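Local coordinates for protein CDP-glucose-4,6-dehydratase (Yersinia pseudotuberculosis, PDB 1RKX) that probably catalyses the NAD-dependent dehydration of CDP-D-glucose to a 4-keto-6-deoxy sugar nucleotide, as an extended short-chain dehydrogenase/reductase, at residues Q90-L95 with L204-P209; R230-V235 with W320-T325. All coordinates share one frame; numbering follows the deposited sequence.

Interaction 1 (Q90-L95 with L204-P209); sequences QPLVRL and LDRIVP. With NAD (nicotinamide-adenine-dinucleotide), chain G.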
loop_
_atom_site.group_PDB
_atom_site.type_symbol
_atom_site.label_atom_id
_atom_site.label_comp_id
_atom_site.label_asym_id
_atom_site.label_seq_id
_atom_site.Cartn_x
_atom_site.Cartn_y
_atom_site.Cartn_z
ATOM N N GLN C 90 5.243 -5.035 -30.100
ATOM C CA GLN C 90 5.830 -6.378 -30.186
ATOM C C GLN C 90 5.031 -6.978 -29.024
ATOM O O GLN C 90 5.330 -6.717 -27.853
ATOM C CB GLN C 90 7.324 -6.322 -29.856
ATOM C CG GLN C 90 8.104 -7.604 -30.136
ATOM C CD GLN C 90 7.528 -8.805 -29.415
ATOM O OE1 GLN C 90 6.580 -9.421 -29.884
ATOM N NE2 GLN C 90 8.094 -9.134 -28.258
ATOM N N PRO C 91 3.998 -7.776 -29.332
ATOM C CA PRO C 91 3.127 -8.390 -28.327
ATOM C C PRO C 91 3.462 -9.745 -27.730
ATOM O O PRO C 91 2.705 -10.229 -26.891
ATOM C CB PRO C 91 1.804 -8.449 -29.061
ATOM C CG PRO C 91 2.267 -8.970 -30.405
ATOM C CD PRO C 91 3.548 -8.151 -30.686
ATOM N N LEU C 92 4.567 -10.359 -28.142
ATOM C CA LEU C 92 4.907 -11.689 -27.644
ATOM C C LEU C 92 5.940 -11.751 -26.522
ATOM O O LEU C 92 7.046 -11.216 -26.648
ATOM C CB LEU C 92 5.380 -12.555 -28.813
ATOM C CG LEU C 92 4.439 -12.624 -30.019
ATOM C CD1 LEU C 92 5.064 -13.497 -31.095
ATOM C CD2 LEU C 92 3.085 -13.178 -29.590
ATOM N N VAL C 93 5.587 -12.430 -25.434
ATOM C CA VAL C 93 6.490 -12.572 -24.298
ATOM C C VAL C 93 7.693 -13.417 -24.713
ATOM O O VAL C 93 8.845 -13.036 -24.490
ATOM C CB VAL C 93 5.784 -13.258 -23.093
ATOM C CG1 VAL C 93 6.796 -13.581 -22.005
ATOM C CG2 VAL C 93 4.705 -12.349 -22.530
ATOM N N ARG C 94 7.415 -14.568 -25.319
ATOM C CA ARG C 94 8.465 -15.474 -25.764
ATOM C C ARG C 94 9.523 -14.735 -26.567
ATOM O O ARG C 94 10.708 -14.772 -26.240
ATOM C CB ARG C 94 7.863 -16.580 -26.624
ATOM C CG ARG C 94 8.879 -17.497 -27.273
ATOM C CD ARG C 94 8.194 -18.321 -28.337
ATOM N NE ARG C 94 6.981 -18.927 -27.804
ATOM C CZ ARG C 94 5.980 -19.383 -28.546
ATOM N NH1 ARG C 94 6.037 -19.304 -29.870
ATOM N NH2 ARG C 94 4.917 -19.910 -27.957
ATOM N N LEU C 95 9.092 -14.057 -27.620
ATOM C CA LEU C 95 10.020 -13.323 -28.461
ATOM C C LEU C 95 10.814 -12.254 -27.706
ATOM O O LEU C 95 11.991 -12.028 -28.010
ATOM C CB LEU C 95 9.280 -12.673 -29.629
ATOM C CG LEU C 95 10.198 -12.008 -30.661
ATOM C CD1 LEU C 95 11.122 -13.067 -31.270
ATOM C CD2 LEU C 95 9.365 -11.326 -31.738
ATOM N N LEU C 204 0.962 -17.908 -33.254
ATOM C CA LEU C 204 1.421 -19.252 -32.947
ATOM C C LEU C 204 1.416 -19.529 -31.449
ATOM O O LEU C 204 1.513 -18.617 -30.634
ATOM C CB LEU C 204 2.835 -19.459 -33.494
ATOM C CG LEU C 204 2.998 -19.358 -35.011
ATOM C CD1 LEU C 204 4.472 -19.467 -35.371
ATOM C CD2 LEU C 204 2.193 -20.461 -35.691
ATOM N N ASP C 205 1.298 -20.806 -31.103
ATOM C CA ASP C 205 1.299 -21.243 -29.716
ATOM C C ASP C 205 0.317 -20.511 -28.806
ATOM O O ASP C 205 0.689 -19.993 -27.751
ATOM C CB ASP C 205 2.715 -21.142 -29.152
ATOM C CG ASP C 205 3.712 -21.984 -29.931
ATOM O OD1 ASP C 205 3.515 -23.216 -30.011
ATOM O OD2 ASP C 205 4.689 -21.418 -30.466
ATOM N N ARG C 206 -0.936 -20.463 -29.241
ATOM C CA ARG C 206 -2.017 -19.858 -28.477
ATOM C C ARG C 206 -3.075 -20.947 -28.498
ATOM O O ARG C 206 -3.416 -21.467 -29.564
ATOM C CB ARG C 206 -2.510 -18.571 -29.142
ATOM C CG ARG C 206 -1.540 -17.410 -28.960
ATOM C CD ARG C 206 -2.138 -16.080 -29.390
ATOM N NE ARG C 206 -1.226 -14.968 -29.129
ATOM C CZ ARG C 206 -1.468 -13.702 -29.461
ATOM N NH1 ARG C 206 -2.600 -13.378 -30.073
ATOM N NH2 ARG C 206 -0.575 -12.759 -29.186
ATOM N N ILE C 207 -3.578 -21.304 -27.322
ATOM C CA ILE C 207 -4.537 -22.394 -27.210
ATOM C C ILE C 207 -5.744 -22.389 -28.140
ATOM O O ILE C 207 -6.009 -23.397 -28.795
ATOM C CB ILE C 207 -5.033 -22.564 -25.756
ATOM C CG1 ILE C 207 -5.861 -21.361 -25.332
ATOM C CG2 ILE C 207 -3.845 -22.722 -24.821
ATOM C CD1 ILE C 207 -6.650 -21.629 -24.080
ATOM N N VAL C 208 -6.483 -21.290 -28.214
ATOM C CA VAL C 208 -7.647 -21.288 -29.092
ATOM C C VAL C 208 -7.228 -21.501 -30.545
ATOM O O VAL C 208 -7.790 -22.348 -31.232
ATOM C CB VAL C 208 -8.464 -19.995 -28.954
ATOM C CG1 VAL C 208 -9.610 -19.989 -29.960
ATOM C CG2 VAL C 208 -9.020 -19.900 -27.547
ATOM N N PRO C 209 -6.240 -20.736 -31.036
ATOM C CA PRO C 209 -5.819 -20.934 -32.429
ATOM C C PRO C 209 -5.306 -22.356 -32.668
ATOM O O PRO C 209 -5.607 -22.970 -33.691
ATOM C CB PRO C 209 -4.726 -19.890 -32.607
ATOM C CG PRO C 209 -5.219 -18.769 -31.747
ATOM C CD PRO C 209 -5.658 -19.498 -30.489
HETATM P PA NAD G . -0.836 -8.748 -33.390
HETATM O O1A NAD G . 0.542 -9.279 -33.470
HETATM O O2A NAD G . -1.885 -9.466 -34.162
HETATM O O5B NAD G . -0.874 -7.203 -33.833
HETATM C C5B NAD G . 0.287 -6.375 -33.581
HETATM C C4B NAD G . 0.325 -5.181 -34.538
HETATM O O4B NAD G . 1.544 -4.509 -34.149
HETATM C C3B NAD G . 0.517 -5.590 -35.991
HETATM O O3B NAD G . -0.460 -4.865 -36.765
HETATM C C2B NAD G . 1.956 -5.194 -36.262
HETATM O O2B NAD G . 2.224 -4.911 -37.664
HETATM C C1B NAD G . 2.131 -4.025 -35.327
HETATM N N9A NAD G . 3.529 -3.722 -35.067
HETATM C C8A NAD G . 4.424 -4.448 -34.326
HETATM N N7A NAD G . 5.641 -3.910 -34.287
HETATM C C5A NAD G . 5.522 -2.767 -35.052
HETATM C C6A NAD G . 6.460 -1.769 -35.398
HETATM N N6A NAD G . 7.725 -1.728 -35.033
HETATM N N1A NAD G . 6.024 -0.739 -36.190
HETATM C C2A NAD G . 4.711 -0.753 -36.590
HETATM N N3A NAD G . 3.756 -1.620 -36.333
HETATM C C4A NAD G . 4.227 -2.626 -35.545
HETATM O O3 NAD G . -1.235 -8.657 -31.884
HETATM P PN NAD G . -2.629 -8.187 -31.168
HETATM O O1N NAD G . -3.104 -9.387 -30.475
HETATM O O2N NAD G . -3.557 -7.707 -32.223
HETATM O O5D NAD G . -2.136 -7.106 -30.121
HETATM C C5D NAD G . -2.624 -5.770 -30.286
HETATM C C4D NAD G . -2.122 -4.893 -29.156
HETATM O O4D NAD G . -2.761 -5.431 -27.952
HETATM C C3D NAD G . -0.629 -4.895 -28.827
HETATM O O3D NAD G . -0.290 -3.610 -28.269
HETATM C C2D NAD G . -0.533 -5.994 -27.777
HETATM O O2D NAD G . 0.663 -5.840 -26.994
HETATM C C1D NAD G . -1.786 -5.737 -26.982
HETATM N N1N NAD G . -2.186 -6.897 -26.193
HETATM C C2N NAD G . -2.800 -8.027 -26.760
HETATM C C3N NAD G . -3.275 -9.159 -25.904
HETATM C C7N NAD G . -3.959 -10.281 -26.572
HETATM O O7N NAD G . -4.366 -11.199 -25.843
HETATM N N7N NAD G . -4.157 -10.346 -27.905
HETATM C C4N NAD G . -2.946 -9.139 -24.428
HETATM C C5N NAD G . -2.266 -7.879 -23.997
HETATM C C6N NAD G . -1.934 -6.879 -24.786
#

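Interaction 2 (R230-V235 with W320-T325); sequences RPWQHV and WNLNTT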
loop_
_atom_site.group_PDB
_atom_site.type_symbol
_atom_site.label_atom_id
_atom_site.label_comp_id
_atom_site.label_asym_id
_atom_site.label_seq_id
_atom_site.Cartn_x
_atom_site.Cartn_y
_atom_site.Cartn_z
ATOM N N ARG C 230 -7.486 -18.722 -17.383
ATOM C CA ARG C 230 -7.140 -17.392 -17.859
ATOM C C ARG C 230 -8.461 -16.665 -18.101
ATOM O O ARG C 230 -9.438 -17.276 -18.539
ATOM C CB ARG C 230 -6.357 -17.488 -19.172
ATOM C CG ARG C 230 -5.048 -18.276 -19.092
ATOM C CD ARG C 230 -3.922 -17.436 -18.512
ATOM N NE ARG C 230 -2.651 -18.163 -18.474
ATOM C CZ ARG C 230 -2.335 -19.088 -17.570
ATOM N NH1 ARG C 230 -3.193 -19.414 -16.610
ATOM N NH2 ARG C 230 -1.154 -19.691 -17.629
ATOM N N PRO C 231 -8.521 -15.362 -17.785
ATOM C CA PRO C 231 -9.770 -14.632 -18.010
ATOM C C PRO C 231 -9.989 -14.354 -19.497
ATOM O O PRO C 231 -9.860 -13.221 -19.957
ATOM C CB PRO C 231 -9.581 -13.363 -17.182
ATOM C CG PRO C 231 -8.108 -13.150 -17.212
ATOM C CD PRO C 231 -7.552 -14.541 -17.038
ATOM N N TRP C 232 -10.321 -15.404 -20.241
ATOM C CA TRP C 232 -10.556 -15.284 -21.675
ATOM C C TRP C 232 -11.738 -14.370 -21.993
ATOM O O TRP C 232 -12.730 -14.338 -21.266
ATOM C CB TRP C 232 -10.816 -16.664 -22.290
ATOM C CG TRP C 232 -9.716 -17.650 -22.059
ATOM C CD1 TRP C 232 -9.753 -18.747 -21.246
ATOM C CD2 TRP C 232 -8.409 -17.623 -22.639
ATOM N NE1 TRP C 232 -8.548 -19.406 -21.286
ATOM C CE2 TRP C 232 -7.705 -18.737 -22.134
ATOM C CE3 TRP C 232 -7.764 -16.763 -23.540
ATOM C CZ2 TRP C 232 -6.382 -19.015 -22.497
ATOM C CZ3 TRP C 232 -6.446 -17.039 -23.904
ATOM C CH2 TRP C 232 -5.770 -18.159 -23.382
ATOM N N GLN C 233 -11.624 -13.631 -23.087
ATOM C CA GLN C 233 -12.692 -12.737 -23.521
ATOM C C GLN C 233 -12.639 -12.568 -25.033
ATOM O O GLN C 233 -11.558 -12.531 -25.630
ATOM C CB GLN C 233 -12.565 -11.371 -22.847
ATOM C CG GLN C 233 -11.220 -10.689 -23.063
ATOM C CD GLN C 233 -11.099 -9.376 -22.316
ATOM O OE1 GLN C 233 -9.994 -8.859 -22.119
ATOM N NE2 GLN C 233 -12.237 -8.822 -21.903
ATOM N N HIS C 234 -13.808 -12.474 -25.654
ATOM C CA HIS C 234 -13.866 -12.295 -27.094
ATOM C C HIS C 234 -13.245 -10.937 -27.391
ATOM O O HIS C 234 -13.424 -9.978 -26.631
ATOM C CB HIS C 234 -15.317 -12.349 -27.577
ATOM C CG HIS C 234 -15.456 -12.407 -29.066
ATOM N ND1 HIS C 234 -15.307 -11.299 -29.873
ATOM C CD2 HIS C 234 -15.715 -13.444 -29.896
ATOM C CE1 HIS C 234 -15.471 -11.651 -31.136
ATOM N NE2 HIS C 234 -15.719 -12.947 -31.178
ATOM N N VAL C 235 -12.512 -10.861 -28.496
ATOM C CA VAL C 235 -11.835 -9.635 -28.890
ATOM C C VAL C 235 -12.741 -8.402 -28.921
ATOM O O VAL C 235 -12.294 -7.293 -28.639
ATOM C CB VAL C 235 -11.135 -9.816 -30.268
ATOM C CG1 VAL C 235 -12.156 -10.179 -31.343
ATOM C CG2 VAL C 235 -10.373 -8.548 -30.637
ATOM N N TRP C 320 -20.756 -11.161 -23.690
ATOM C CA TRP C 320 -20.792 -12.599 -23.948
ATOM C C TRP C 320 -20.045 -13.455 -22.931
ATOM O O TRP C 320 -18.899 -13.165 -22.586
ATOM C CB TRP C 320 -20.206 -12.917 -25.327
ATOM C CG TRP C 320 -20.927 -12.312 -26.494
ATOM C CD1 TRP C 320 -22.201 -11.809 -26.514
ATOM C CD2 TRP C 320 -20.428 -12.195 -27.830
ATOM N NE1 TRP C 320 -22.524 -11.388 -27.786
ATOM C CE2 TRP C 320 -21.453 -11.616 -28.613
ATOM C CE3 TRP C 320 -19.212 -12.529 -28.447
ATOM C CZ2 TRP C 320 -21.298 -11.361 -29.983
ATOM C CZ3 TRP C 320 -19.059 -12.276 -29.808
ATOM C CH2 TRP C 320 -20.100 -11.698 -30.560
ATOM N N ASN C 321 -20.691 -14.517 -22.456
ATOM C CA ASN C 321 -20.029 -15.412 -21.522
ATOM C C ASN C 321 -19.050 -16.185 -22.396
ATOM O O ASN C 321 -19.057 -16.027 -23.618
ATOM C CB ASN C 321 -21.032 -16.363 -20.860
ATOM C CG ASN C 321 -21.832 -17.163 -21.865
ATOM O OD1 ASN C 321 -21.273 -17.876 -22.694
ATOM N ND2 ASN C 321 -23.151 -17.051 -21.790
ATOM N N LEU C 322 -18.214 -17.023 -21.795
ATOM C CA LEU C 322 -17.236 -17.758 -22.584
ATOM C C LEU C 322 -17.875 -18.703 -23.599
ATOM O O LEU C 322 -17.473 -18.723 -24.762
ATOM C CB LEU C 322 -16.277 -18.532 -21.678
ATOM C CG LEU C 322 -15.040 -19.068 -22.411
ATOM C CD1 LEU C 322 -14.360 -17.930 -23.166
ATOM C CD2 LEU C 322 -14.080 -19.708 -21.422
ATOM N N ASN C 323 -18.872 -19.474 -23.167
ATOM C CA ASN C 323 -19.548 -20.415 -24.059
ATOM C C ASN C 323 -20.018 -19.734 -25.337
ATOM O O ASN C 323 -19.776 -20.227 -26.434
ATOM C CB ASN C 323 -20.748 -21.061 -23.362
ATOM C CG ASN C 323 -20.348 -21.901 -22.166
ATOM O OD1 ASN C 323 -21.152 -22.667 -21.636
ATOM N ND2 ASN C 323 -19.102 -21.756 -21.729
ATOM N N THR C 324 -20.704 -18.606 -25.188
ATOM C CA THR C 324 -21.191 -17.858 -26.335
ATOM C C THR C 324 -20.006 -17.502 -27.231
ATOM O O THR C 324 -20.042 -17.704 -28.450
ATOM C CB THR C 324 -21.884 -16.560 -25.889
ATOM O OG1 THR C 324 -23.032 -16.881 -25.096
ATOM C CG2 THR C 324 -22.308 -15.732 -27.092
ATOM N N THR C 325 -18.952 -16.982 -26.613
ATOM C CA THR C 325 -17.743 -16.588 -27.333
ATOM C C THR C 325 -17.107 -17.755 -28.090
ATOM O O THR C 325 -16.752 -17.618 -29.263
ATOM C CB THR C 325 -16.719 -15.963 -26.352
ATOM O OG1 THR C 325 -17.220 -14.690 -25.915
ATOM C CG2 THR C 325 -15.348 -15.781 -27.014
HETATM O O HOH W 1 -16.329 -12.889 -24.226
#

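Interaction 1 (Q90-L95 with L204-P209)
Arg94 presents the edge of its guanidinium to Asp205, with OD2 close to the guanidinium plane, while the guanidinium of Arg206 is met obliquely by a methyl of Leu92. The first pair is a salt bridge, NH1 of Arg94 standing 2.6 Å from OD2 of Asp205. Its hydrogen bond is weak, bent to 125° at the proton, and the carboxylate plane is turned 71° from the guanidinium. The crowding of NH2 makes the finer detail of this pair doubtful. The Arg94 chain reaches Asp205 through a bend at chi3 (-49°), and both residues are exposed.

Closer to the cofactor, CD2 of Leu92 lies 3.7 Å from NH2 of Arg206, the two side chains crossing at about a right angle. Arg206 runs extended from CG to NE, which brings NH1 to 4.0 Å from the phosphate oxygen O1N of NAD, too far for a hydrogen bond; the firm partner of NH1 is the salt-bridged Asp201. This is the cofactor rim of a Rossmann-type fold: 90-95 follows the parallel strand 83-86, and Arg206, which contacts NAD in a crystal structure of this protein, sits at the N-cap position of helix 207-216. Pro91 touches NAD from segment 90-95, its CB 3.5 Å from O2D of the nicotinamide ribose and its CG 3.5 Å from the phosphate oxygen O1A. The turn carrying Pro91 and Leu92 is held by the amide of Gln90, whose OE1 accepts from Leu92 N at 2.8 Å and whose NE2 donates to Leu92 O at 2.8 Å. Thr103 OG1 is also bonded to that NE2.

Interaction 2 (R230-V235 with W320-T325)
His234 and Trp320 make the aromatic part of this buried contact, an edge-to-face (T-shaped) pair with planes 81° apart and ring centroids separated by 4.8 Å. Trp320 supplies the edge: its CZ3 stands over the middle of the imidazole, 3.5 Å from CD2 of His234. With CG anti to the backbone N (chi1 -170°), the His234 ring swings out beside Trp320, and the two side chains point the same way. Both imidazole nitrogens have partners beyond these segments, ND1 taking the N-H of Leu236 at the turn into helix 236-251 and NE2 bonding to Glu349, which fixes the ring's rotation. Trp320 is anchored too, through NE1 to Thr356.

Apolar contacts come from the first turn of the helix. CG2 of Thr325 comes in at the imidazole edge, 3.7 Å from CD2 of His234, and also packs on His234 CB. Farther along, CD1 of Leu322 reaches CB of Trp232 at 3.9 Å, while the indole leads away from 320-325.

No direct hydrogen bond joins the segments; one water bridges them. It accepts from His234 N at 2.9 Å, bonds to Thr325 OG1 at 2.6 Å and may donate to Trp320 O. Within 320-325, the N-cap Asn321 takes the N-H of Thr324 on OD1 at 2.7 Å, nearly straight at 173°. The result is a capped helix start, 322-338, set against strand 229-234 of the small mixed sheet, consistent with the smaller, mostly C-terminal region that extended short-chain dehydrogenases/reductases place beside the Rossmann sheet.

From the N terminus, the chain passes through the early strands of the parallel sheet before reaching 90-95, after strand 83-86. It then runs on through strands 126-130 and 187-192, and interaction 1 closes a loop of 108 residues at 204-209. Interaction 2 opens later, at 230-235, and closes at 320-325 after another 84, so the two loops lie in series, neither nesting nor crossing. Interaction 1 ties the loop behind strand 83-86, and the start of helix 93-98, to the start of helix 207-216; interaction 2 joins strand 229-234 to helix 322-338. Their centres are about 18 Å apart, yet Ile207 packs on Trp232, and strand 196-197, within the first loop, pairs with 229-234.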